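Local coordinates for glutamate racemase (Bacillus anthracis, PDB 2DWU), which is a dimeric enzyme of the Asp/Glu/hydantoin racemase family, built on two parallel alpha/beta sheets and here holding D-glutamic acid, at residues G11-G16 against E63-F68; A106-T111 against K132-L137. All coordinates share one frame; numbering follows the deposited sequence.

Interaction 1 (G11-G16 against E63-F68); sequences GVLDSG and EFLKQF. With DGL (D-glutamic acid), chain H.
Leu-65 lays its CD1 methyl over the backbone of strand 11-14, where it spans three consecutive residues. The methyl is 4.2 Å from Gly-11 CA and 4.1 Å from Val-12 N, and it meets Leu-13 CB at the same 4.1 Å. With CG anti to its own carbonyl carbon (chi1 -69°) and the outer torsion extended, Leu-65 sends this one branch out from helix 51-65 onto the strand. Gly-11 contributes bare backbone, and the methyl rests close to its CA. No hydrogen bond crosses between the segments; the contact is van der Waals, a methyl group against main chain and one CB. Leu-13, on the same face of the sheet, packs on Val-58, Met-61 and Val-62 of the same helix, whereas Val-12 turns the other way. This is helix-on-sheet packing within a parallel alpha/beta fold: helix 51-65 covers strand 9-14, and a type I turn from Leu-65 to Phe-68, closed by Phe-68 N to Leu-65 O at 2.9 Å, redirects the chain toward strand 70-75, which pairs with 9-14. At its far end the strand enters the ligand pocket. There Asp-14 OD2 accepts from Gly-16 N in an Asx turn, the N-H arriving from above the carboxylate plane, and Gly-19 N also bonds to this oxygen, which helps fix the rotation of the carboxylate. Asp-14 OD1 takes a weak hydrogen bond from the amino nitrogen N of D-glutamic acid at 3.2 Å. Ser-15 OG donates to the ligand's OE2 at 2.6 Å and weakly accepts from its N at 3.3 Å.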
loop_
_atom_site.group_PDB
_atom_site.type_symbol
_atom_site.label_atom_id
_atom_site.label_comp_id
_atom_site.label_asym_id
_atom_site.label_seq_id
_atom_site.Cartn_x
_atom_site.Cartn_y
_atom_site.Cartn_z
ATOM N N GLY B 11 11.152 -6.890 -14.643
ATOM C CA GLY B 11 10.617 -6.923 -16.003
ATOM C C GLY B 11 9.252 -6.246 -15.967
ATOM O O GLY B 11 8.509 -6.454 -15.014
ATOM N N VAL B 12 8.949 -5.410 -16.959
ATOM C CA VAL B 12 7.634 -4.734 -17.019
ATOM C C VAL B 12 7.085 -4.943 -18.426
ATOM O O VAL B 12 7.783 -4.663 -19.411
ATOM C CB VAL B 12 7.759 -3.203 -16.741
ATOM C CG1 VAL B 12 6.364 -2.548 -16.773
ATOM C CG2 VAL B 12 8.415 -2.952 -15.378
ATOM N N LEU B 13 5.862 -5.462 -18.541
ATOM C CA LEU B 13 5.289 -5.637 -19.874
ATOM C C LEU B 13 3.956 -4.896 -19.982
ATOM O O LEU B 13 3.223 -4.719 -18.993
ATOM C CB LEU B 13 5.152 -7.130 -20.238
ATOM C CG LEU B 13 4.245 -8.045 -19.414
ATOM C CD1 LEU B 13 2.746 -7.823 -19.791
ATOM C CD2 LEU B 13 4.622 -9.513 -19.717
ATOM N N ASP B 14 3.674 -4.436 -21.192
ATOM C CA ASP B 14 2.465 -3.671 -21.449
ATOM C C ASP B 14 2.119 -3.825 -22.915
ATOM O O ASP B 14 2.932 -4.285 -23.701
ATOM C CB ASP B 14 2.728 -2.191 -21.133
ATOM C CG ASP B 14 1.491 -1.331 -21.378
ATOM O OD1 ASP B 14 0.421 -1.667 -20.819
ATOM O OD2 ASP B 14 1.561 -0.340 -22.135
ATOM N N SER B 15 0.912 -3.429 -23.283
ATOM C CA SER B 15 0.519 -3.492 -24.670
ATOM C C SER B 15 1.176 -2.392 -25.512
ATOM O O SER B 15 1.162 -2.492 -26.737
ATOM C CB SER B 15 -1.001 -3.369 -24.778
ATOM O OG SER B 15 -1.445 -2.067 -24.404
ATOM N N GLY B 16 1.746 -1.357 -24.877
ATOM C CA GLY B 16 2.353 -0.270 -25.631
ATOM C C GLY B 16 3.067 0.770 -24.796
ATOM O O GLY B 16 3.995 0.433 -24.053
ATOM N N GLU B 63 8.660 -14.287 -22.897
ATOM C CA GLU B 63 9.796 -14.999 -23.479
ATOM C C GLU B 63 10.916 -14.025 -23.779
ATOM O O GLU B 63 12.094 -14.357 -23.614
ATOM C CB GLU B 63 9.391 -15.738 -24.765
ATOM C CG GLU B 63 8.665 -17.041 -24.490
ATOM C CD GLU B 63 9.436 -17.942 -23.530
ATOM O OE1 GLU B 63 10.568 -18.349 -23.880
ATOM O OE2 GLU B 63 8.918 -18.234 -22.427
ATOM N N PHE B 64 10.557 -12.821 -24.224
ATOM C CA PHE B 64 11.545 -11.802 -24.496
ATOM C C PHE B 64 12.223 -11.372 -23.197
ATOM O O PHE B 64 13.454 -11.264 -23.125
ATOM C CB PHE B 64 10.898 -10.572 -25.145
ATOM C CG PHE B 64 11.818 -9.381 -25.213
ATOM C CD1 PHE B 64 12.855 -9.334 -26.134
ATOM C CD2 PHE B 64 11.681 -8.331 -24.306
ATOM C CE1 PHE B 64 13.751 -8.259 -26.152
ATOM C CE2 PHE B 64 12.567 -7.256 -24.316
ATOM C CZ PHE B 64 13.608 -7.219 -25.244
ATOM N N LEU B 65 11.425 -11.105 -22.166
ATOM C CA LEU B 65 11.980 -10.646 -20.895
ATOM C C LEU B 65 12.849 -11.687 -20.195
ATOM O O LEU B 65 13.748 -11.334 -19.429
ATOM C CB LEU B 65 10.841 -10.189 -19.963
ATOM C CG LEU B 65 10.129 -8.911 -20.422
ATOM C CD1 LEU B 65 8.926 -8.621 -19.489
ATOM C CD2 LEU B 65 11.100 -7.721 -20.419
ATOM N N LYS B 66 12.600 -12.961 -20.476
ATOM C CA LYS B 66 13.360 -14.038 -19.844
ATOM C C LYS B 66 14.821 -14.047 -20.263
ATOM O O LYS B 66 15.637 -14.760 -19.671
ATOM C CB LYS B 66 12.715 -15.389 -20.149
ATOM C CG LYS B 66 11.611 -15.754 -19.200
ATOM C CD LYS B 66 10.881 -17.001 -19.676
ATOM C CE LYS B 66 10.064 -17.595 -18.551
ATOM N NZ LYS B 66 10.952 -18.094 -17.454
ATOM N N GLN B 67 15.155 -13.255 -21.276
ATOM C CA GLN B 67 16.532 -13.169 -21.740
ATOM C C GLN B 67 17.346 -12.333 -20.750
ATOM O O GLN B 67 18.582 -12.326 -20.786
ATOM C CB GLN B 67 16.565 -12.550 -23.139
ATOM C CG GLN B 67 15.730 -13.350 -24.145
ATOM C CD GLN B 67 15.718 -12.722 -25.534
ATOM O OE1 GLN B 67 15.181 -11.628 -25.732
ATOM N NE2 GLN B 67 16.324 -13.411 -26.504
ATOM N N PHE B 68 16.639 -11.638 -19.859
ATOM C CA PHE B 68 17.268 -10.796 -18.843
ATOM C C PHE B 68 17.166 -11.440 -17.476
ATOM O O PHE B 68 16.320 -12.312 -17.247
ATOM C CB PHE B 68 16.583 -9.427 -18.779
ATOM C CG PHE B 68 16.600 -8.683 -20.071
ATOM C CD1 PHE B 68 15.602 -8.885 -21.010
ATOM C CD2 PHE B 68 17.615 -7.772 -20.353
ATOM C CE1 PHE B 68 15.604 -8.191 -22.211
ATOM C CE2 PHE B 68 17.630 -7.070 -21.553
ATOM C CZ PHE B 68 16.613 -7.284 -22.487
HETATM N N DGL H . -2.620 -0.800 -21.544
HETATM C CA DGL H . -4.082 -1.062 -21.732
HETATM C C DGL H . -4.741 -1.255 -20.412
HETATM O O DGL H . -5.845 -1.776 -20.304
HETATM C CB DGL H . -4.739 0.121 -22.479
HETATM C CG DGL H . -4.386 -0.020 -23.979
HETATM C CD DGL H . -4.878 -1.235 -24.651
HETATM O OE1 DGL H . -6.064 -1.439 -24.916
HETATM O OE2 DGL H . -3.965 -2.129 -24.952
HETATM O OXT DGL H . -4.086 -0.854 -19.357
#

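Interaction 2 (A106-T111 against K132-L137); sequences AAIKVT and KALHEL
Leu-134 is the first residue of 132-137 to touch 106-111, and its CD2 branch makes the contact. That methyl lies 3.9 Å from Ile-108 CG1 and 4.4 Å from Ala-107 CB; the side chains of Leu-134 and Ile-108 lie alongside each other, running opposite ways. Leu-134 does not leave its backbone pointing at the other helix, but with CG anti to the carbonyl carbon (chi1 -76°) its far end swings over to it and brings CD2 across. Leu-134 also rests on Val-143 of strand 142-147. Ala-107, whose CB also faces this methyl, reaches Ile-185 and Ile-209 of adjacent strands, so both helices pack on the four-stranded parallel sheet. One turn on from Leu-134, Leu-137 completes the contact. The CD1 end of Ile-108 comes down at a slant against it, 3.4 Å from Leu-137 CB and 3.6 Å from Leu-137 CD1; the first of these is tighter than an ordinary van der Waals approach. Ile-108 therefore fits between two leucines one helical turn apart: its CG1 and, less closely, its CD1 meet Leu-134, while CD1 alone bears on Leu-137. The short helix segments run with an angle of 55° between them and an axis separation of 10.8 Å. The second subunit adjoins this pair of helices, with its Gln-29 packed on Ile-108, its Leu-229 on Leu-137, and its Lys-32 bonded to the carbonyl of His-135. Since every touching group is aliphatic and no hydrogen bond crosses, the two helices are held here by shape and burial of hydrocarbon rather than by directional bonds.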
loop_
_atom_site.group_PDB
_atom_site.type_symbol
_atom_site.label_atom_id
_atom_site.label_comp_id
_atom_site.label_asym_id
_atom_site.label_seq_id
_atom_site.Cartn_x
_atom_site.Cartn_y
_atom_site.Cartn_z
ATOM N N ALA B 106 -6.095 -0.874 -2.588
ATOM C CA ALA B 106 -6.086 0.514 -2.217
ATOM C C ALA B 106 -7.524 1.067 -2.119
ATOM O O ALA B 106 -7.817 1.939 -1.288
ATOM C CB ALA B 106 -5.254 1.326 -3.257
ATOM N N ALA B 107 -8.405 0.566 -2.980
ATOM C CA ALA B 107 -9.800 1.015 -2.954
ATOM C C ALA B 107 -10.436 0.651 -1.607
ATOM O O ALA B 107 -11.185 1.449 -1.027
ATOM C CB ALA B 107 -10.574 0.359 -4.116
ATOM N N ILE B 108 -10.139 -0.545 -1.110
ATOM C CA ILE B 108 -10.675 -0.983 0.186
ATOM C C ILE B 108 -10.124 -0.077 1.293
ATOM O O ILE B 108 -10.824 0.264 2.251
ATOM C CB ILE B 108 -10.302 -2.476 0.444
ATOM C CG1 ILE B 108 -11.173 -3.351 -0.476
ATOM C CG2 ILE B 108 -10.541 -2.879 1.901
ATOM C CD1 ILE B 108 -10.853 -4.828 -0.419
ATOM N N LYS B 109 -8.866 0.332 1.161
ATOM C CA LYS B 109 -8.272 1.209 2.164
ATOM C C LYS B 109 -8.923 2.602 2.218
ATOM O O LYS B 109 -9.145 3.158 3.305
ATOM C CB LYS B 109 -6.761 1.340 1.889
ATOM C CG LYS B 109 -6.053 2.279 2.872
ATOM C CD LYS B 109 -4.598 2.493 2.466
ATOM C CE LYS B 109 -4.029 3.755 3.091
ATOM N NZ LYS B 109 -3.029 4.364 2.158
ATOM N N VAL B 110 -9.270 3.173 1.061
ATOM C CA VAL B 110 -9.811 4.521 1.050
ATOM C C VAL B 110 -11.325 4.666 1.105
ATOM O O VAL B 110 -11.808 5.748 1.458
ATOM C CB VAL B 110 -9.297 5.350 -0.170
ATOM C CG1 VAL B 110 -7.801 5.327 -0.206
ATOM C CG2 VAL B 110 -9.871 4.829 -1.465
ATOM N N THR B 111 -12.064 3.610 0.790
ATOM C CA THR B 111 -13.524 3.742 0.800
ATOM C C THR B 111 -14.045 3.854 2.218
ATOM O O THR B 111 -13.516 3.238 3.148
ATOM C CB THR B 111 -14.232 2.549 0.075
ATOM O OG1 THR B 111 -15.648 2.800 -0.045
ATOM C CG2 THR B 111 -14.022 1.251 0.830
ATOM N N LYS B 132 -14.197 -9.517 -8.691
ATOM C CA LYS B 132 -13.740 -10.735 -8.038
ATOM C C LYS B 132 -12.624 -10.460 -7.035
ATOM O O LYS B 132 -12.631 -11.013 -5.943
ATOM C CB LYS B 132 -13.289 -11.763 -9.065
ATOM C CG LYS B 132 -14.470 -12.259 -9.897
ATOM C CD LYS B 132 -14.123 -13.456 -10.713
ATOM C CE LYS B 132 -13.147 -13.147 -11.806
ATOM N NZ LYS B 132 -12.753 -14.428 -12.501
ATOM N N ALA B 133 -11.678 -9.589 -7.389
ATOM C CA ALA B 133 -10.599 -9.281 -6.457
ATOM C C ALA B 133 -11.112 -8.558 -5.225
ATOM O O ALA B 133 -10.670 -8.831 -4.097
ATOM C CB ALA B 133 -9.526 -8.427 -7.152
ATOM N N LEU B 134 -12.008 -7.604 -5.445
ATOM C CA LEU B 134 -12.561 -6.855 -4.343
ATOM C C LEU B 134 -13.337 -7.762 -3.398
ATOM O O LEU B 134 -13.159 -7.675 -2.178
ATOM C CB LEU B 134 -13.458 -5.730 -4.859
ATOM C CG LEU B 134 -12.655 -4.529 -5.413
ATOM C CD1 LEU B 134 -13.542 -3.633 -6.298
ATOM C CD2 LEU B 134 -12.097 -3.757 -4.215
ATOM N N HIS B 135 -14.163 -8.639 -3.956
ATOM C CA HIS B 135 -14.969 -9.523 -3.110
ATOM C C HIS B 135 -14.182 -10.579 -2.389
ATOM O O HIS B 135 -14.610 -11.050 -1.336
ATOM C CB HIS B 135 -16.104 -10.139 -3.933
ATOM C CG HIS B 135 -17.219 -9.181 -4.174
ATOM N ND1 HIS B 135 -18.126 -9.335 -5.199
ATOM C CD2 HIS B 135 -17.560 -8.037 -3.537
ATOM C CE1 HIS B 135 -18.977 -8.321 -5.186
ATOM N NE2 HIS B 135 -18.657 -7.520 -4.189
ATOM N N GLU B 136 -13.017 -10.912 -2.926
ATOM C CA GLU B 136 -12.156 -11.881 -2.254
ATOM C C GLU B 136 -11.711 -11.280 -0.927
ATOM O O GLU B 136 -11.563 -11.993 0.056
ATOM C CB GLU B 136 -10.938 -12.195 -3.108
ATOM C CG GLU B 136 -10.085 -13.326 -2.549
ATOM C CD GLU B 136 -8.978 -13.761 -3.499
ATOM O OE1 GLU B 136 -8.311 -14.780 -3.209
ATOM O OE2 GLU B 136 -8.768 -13.095 -4.533
ATOM N N LEU B 137 -11.481 -9.967 -0.893
ATOM C CA LEU B 137 -11.057 -9.336 0.348
ATOM C C LEU B 137 -12.250 -8.942 1.225
ATOM O O LEU B 137 -12.159 -8.968 2.449
ATOM C CB LEU B 137 -10.209 -8.094 0.037
ATOM C CG LEU B 137 -8.858 -8.437 -0.623
ATOM C CD1 LEU B 137 -8.273 -7.168 -1.221
ATOM C CD2 LEU B 137 -7.904 -9.029 0.395
#

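How the interactions relate
From the N terminus, the chain runs out of strand 9-14 through helix 20-29 and strand 35-39 before helix 51-65 returns to the first strand, closing interaction 1 across 46 intervening residues. Interaction 2 opens only later, at the end of helix 100-110, and closes at helix 129-137 after a shorter excursion of 20 residues through strand 115-120. The two loops follow in series, neither enclosing nor crossing the other. Interaction 1 joins a helix to the six-stranded sheet and borders the ligand pocket; interaction 2 joins two helices beside the four-stranded sheet, next to the second subunit. Their centres lie 28 Å apart, on opposite sides of the chain's centre.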